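SsDNA binding protein (Pyrococcus furiosus, PDB 4PSM) binds single-stranded DNA and, as a ThermoDBP-related protein, probably traps it in a tunnel system formed between its subunits. Local coordinates at residues A[45-48]-A[49-53]. Residues are numbered along the deposited sequence; the frame is centred on the assembly and turned at random.
Sequences KIIF and EKLQE
L51 N donates to I47 O at 2.8 Å, the shortest of five successive i to i+4 backbone bonds that make 45-53 the closing turns of the alpha-helix 33-53. E49 N to K45 O, K50 N to I46 O, Q52 N to F48 O and E53 N to E49 O repeat the pattern. On the buried side, the side chains of I47 and L51 run alongside each other in the same direction. With chi1 of I47, measured to CG1, at -69°, the CG2 methyl falls anti to the backbone N and beside the carbonyl carbon, which directs it along the helix to L51 CD1, 3.8 Å away. Both residues also touch Y15 of helix 15-26, and L51 reaches I84 of strand 74-87, so this face joins the helix to its neighbour and to the antiparallel sheet. Cutting L51 back to an alanine removes CG and both methyls, which would probably open a gap beside I47 CG2 and leave Y15 and I84 short of an apolar partner. I46 and K50 extend the sheet-facing side, on L79 and I84 respectively; K50 lays its CG against I46 O. The exposed side is more mixed: K45, E49 and Q52 with the F48 ring. K45 and E49 carry opposite charges, yet NZ and OE2 stay 4.1 Å apart, too far for a salt bridge, an attraction likely to be modest. A chi1 of -179° puts CG of F48 beside its carbonyl carbon and so carries the ring toward the following turn, where it slants across the Q52 side chain, ring and amide planes 50° apart. The amide end of Q52 does the touching, with NE2 3.3 Å from F48 CE2, while its CG rests 3.8 Å from the same ring carbon.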
ATOM      1  N   LYS A  45      21.478   8.303  32.137  1.00 40.41           N
ATOM      2  CA  LYS A  45      21.604   7.832  33.510  1.00 42.90           C
ATOM      3  C   LYS A  45      22.538   8.776  34.271  1.00 70.66           C
ATOM      4  O   LYS A  45      22.221   9.248  35.356  1.00 35.07           O
ATOM      5  CB  LYS A  45      22.154   6.407  33.526  1.00 48.72           C
ATOM      6  CG  LYS A  45      21.116   5.323  33.764  1.00 60.42           C
ATOM      7  CD  LYS A  45      21.003   4.986  35.251  1.00107.49           C
ATOM      8  CE  LYS A  45      22.302   4.397  35.798  1.00112.07           C
ATOM      9  NZ  LYS A  45      22.212   4.048  37.245  1.00102.17           N
ATOM     10  N   ILE A  46      23.688   9.054  33.670  1.00 26.57           N
ATOM     11  CA  ILE A  46      24.688   9.930  34.239  1.00 34.94           C
ATOM     12  C   ILE A  46      24.149  11.350  34.371  1.00 56.29           C
ATOM     13  O   ILE A  46      24.256  11.974  35.425  1.00 38.38           O
ATOM     14  CB  ILE A  46      25.954   9.927  33.370  1.00 41.00           C
ATOM     15  CG1 ILE A  46      26.637   8.558  33.439  1.00 49.49           C
ATOM     16  CG2 ILE A  46      26.898  11.041  33.790  1.00 45.55           C
ATOM     17  CD1 ILE A  46      27.771   8.379  32.441  1.00 55.60           C
ATOM     18  N   ILE A  47      23.555  11.850  33.296  1.00 52.82           N
ATOM     19  CA  ILE A  47      23.015  13.199  33.288  1.00 41.90           C
ATOM     20  C   ILE A  47      22.018  13.385  34.427  1.00 58.64           C
ATOM     21  O   ILE A  47      22.064  14.370  35.162  1.00 38.87           O
ATOM     22  CB  ILE A  47      22.350  13.511  31.939  1.00 40.87           C
ATOM     23  CG1 ILE A  47      23.413  13.602  30.839  1.00 37.24           C
ATOM     24  CG2 ILE A  47      21.554  14.795  32.010  1.00 15.87           C
ATOM     25  CD1 ILE A  47      22.835  13.814  29.464  1.00 47.20           C
ATOM     26  N   PHE A  48      21.132  12.414  34.590  1.00 37.21           N
ATOM     27  CA  PHE A  48      20.086  12.514  35.592  1.00 39.24           C
ATOM     28  C   PHE A  48      20.643  12.556  37.003  1.00 44.84           C
ATOM     29  O   PHE A  48      20.064  13.196  37.876  1.00 30.13           O
ATOM     30  CB  PHE A  48      19.106  11.353  35.472  1.00 29.38           C
ATOM     31  CG  PHE A  48      17.987  11.411  36.464  1.00 44.53           C
ATOM     32  CD1 PHE A  48      16.824  12.098  36.169  1.00 30.93           C
ATOM     33  CD2 PHE A  48      18.098  10.790  37.698  1.00 29.65           C
ATOM     34  CE1 PHE A  48      15.783  12.152  37.077  1.00 41.68           C
ATOM     35  CE2 PHE A  48      17.063  10.849  38.616  1.00 38.07           C
ATOM     36  CZ  PHE A  48      15.899  11.524  38.299  1.00 31.54           C
ATOM     37  N   GLU A  49      21.746  11.850  37.228  1.00 27.58           N
ATOM     38  CA  GLU A  49      22.413  11.897  38.521  1.00 66.83           C
ATOM     39  C   GLU A  49      22.920  13.314  38.776  1.00 64.62           C
ATOM     40  O   GLU A  49      22.691  13.873  39.837  1.00 31.41           O
ATOM     41  CB  GLU A  49      23.565  10.894  38.576  1.00 53.29           C
ATOM     42  CG  GLU A  49      23.121   9.438  38.519  1.00 99.41           C
ATOM     43  CD  GLU A  49      24.287   8.473  38.410  1.00131.79           C
ATOM     44  OE1 GLU A  49      25.357   8.882  37.910  1.00141.37           O
ATOM     45  OE2 GLU A  49      24.132   7.304  38.824  1.00146.56           O
ATOM     46  N   LYS A  50      23.584  13.890  37.780  1.00 30.36           N
ATOM     47  CA  LYS A  50      24.101  15.242  37.870  1.00 40.88           C
ATOM     48  C   LYS A  50      22.991  16.276  38.029  1.00 51.37           C
ATOM     49  O   LYS A  50      23.117  17.195  38.832  1.00 51.92           O
ATOM     50  CB  LYS A  50      24.982  15.561  36.663  1.00 42.29           C
ATOM     51  CG  LYS A  50      26.104  14.552  36.466  1.00 46.57           C
ATOM     52  CD  LYS A  50      27.329  15.176  35.821  1.00 60.66           C
ATOM     53  CE  LYS A  50      28.560  14.323  36.087  1.00 95.24           C
ATOM     54  NZ  LYS A  50      29.820  14.999  35.678  1.00110.58           N
ATOM     55  N   LEU A  51      21.902  16.126  37.280  1.00 51.91           N
ATOM     56  CA  LEU A  51      20.765  17.033  37.434  1.00 37.76           C
ATOM     57  C   LEU A  51      20.210  16.980  38.852  1.00 60.69           C
ATOM     58  O   LEU A  51      19.776  17.996  39.386  1.00 39.80           O
ATOM     59  CB  LEU A  51      19.643  16.726  36.436  1.00 41.07           C
ATOM     60  CG  LEU A  51      19.992  16.837  34.952  1.00 49.73           C
ATOM     61  CD1 LEU A  51      18.804  16.528  34.028  1.00 52.59           C
ATOM     62  CD2 LEU A  51      20.678  18.145  34.603  1.00 57.26           C
ATOM     63  N   GLN A  52      20.217  15.792  39.452  1.00 26.29           N
ATOM     64  CA  GLN A  52      19.795  15.627  40.839  1.00 47.52           C
ATOM     65  C   GLN A  52      20.734  16.396  41.767  1.00 72.87           C
ATOM     66  O   GLN A  52      20.296  17.161  42.620  1.00 38.84           O
ATOM     67  CB  GLN A  52      19.793  14.150  41.233  1.00 49.04           C
ATOM     68  CG  GLN A  52      18.460  13.438  41.063  1.00 79.66           C
ATOM     69  CD  GLN A  52      18.439  12.083  41.749  1.00119.87           C
ATOM     70  OE1 GLN A  52      19.466  11.599  42.229  1.00112.60           O
ATOM     71  NE2 GLN A  52      17.266  11.468  41.808  1.00122.08           N
ATOM     72  N   GLU A  53      22.031  16.182  41.585  1.00 32.42           N
ATOM     73  CA  GLU A  53      23.046  16.807  42.407  1.00 61.60           C
ATOM     74  C   GLU A  53      22.988  18.325  42.263  1.00 73.64           C
ATOM     75  O   GLU A  53      23.266  19.052  43.208  1.00 48.54           O
ATOM     76  CB  GLU A  53      24.431  16.286  42.010  1.00 45.49           C
ATOM     77  CG  GLU A  53      25.490  16.434  43.092  1.00122.71           C
ATOM     78  CD  GLU A  53      25.311  15.436  44.223  1.00140.66           C
ATOM     79  OE1 GLU A  53      25.583  14.236  44.006  1.00137.08           O
ATOM     80  OE2 GLU A  53      24.899  15.851  45.328  1.00141.94           O
TER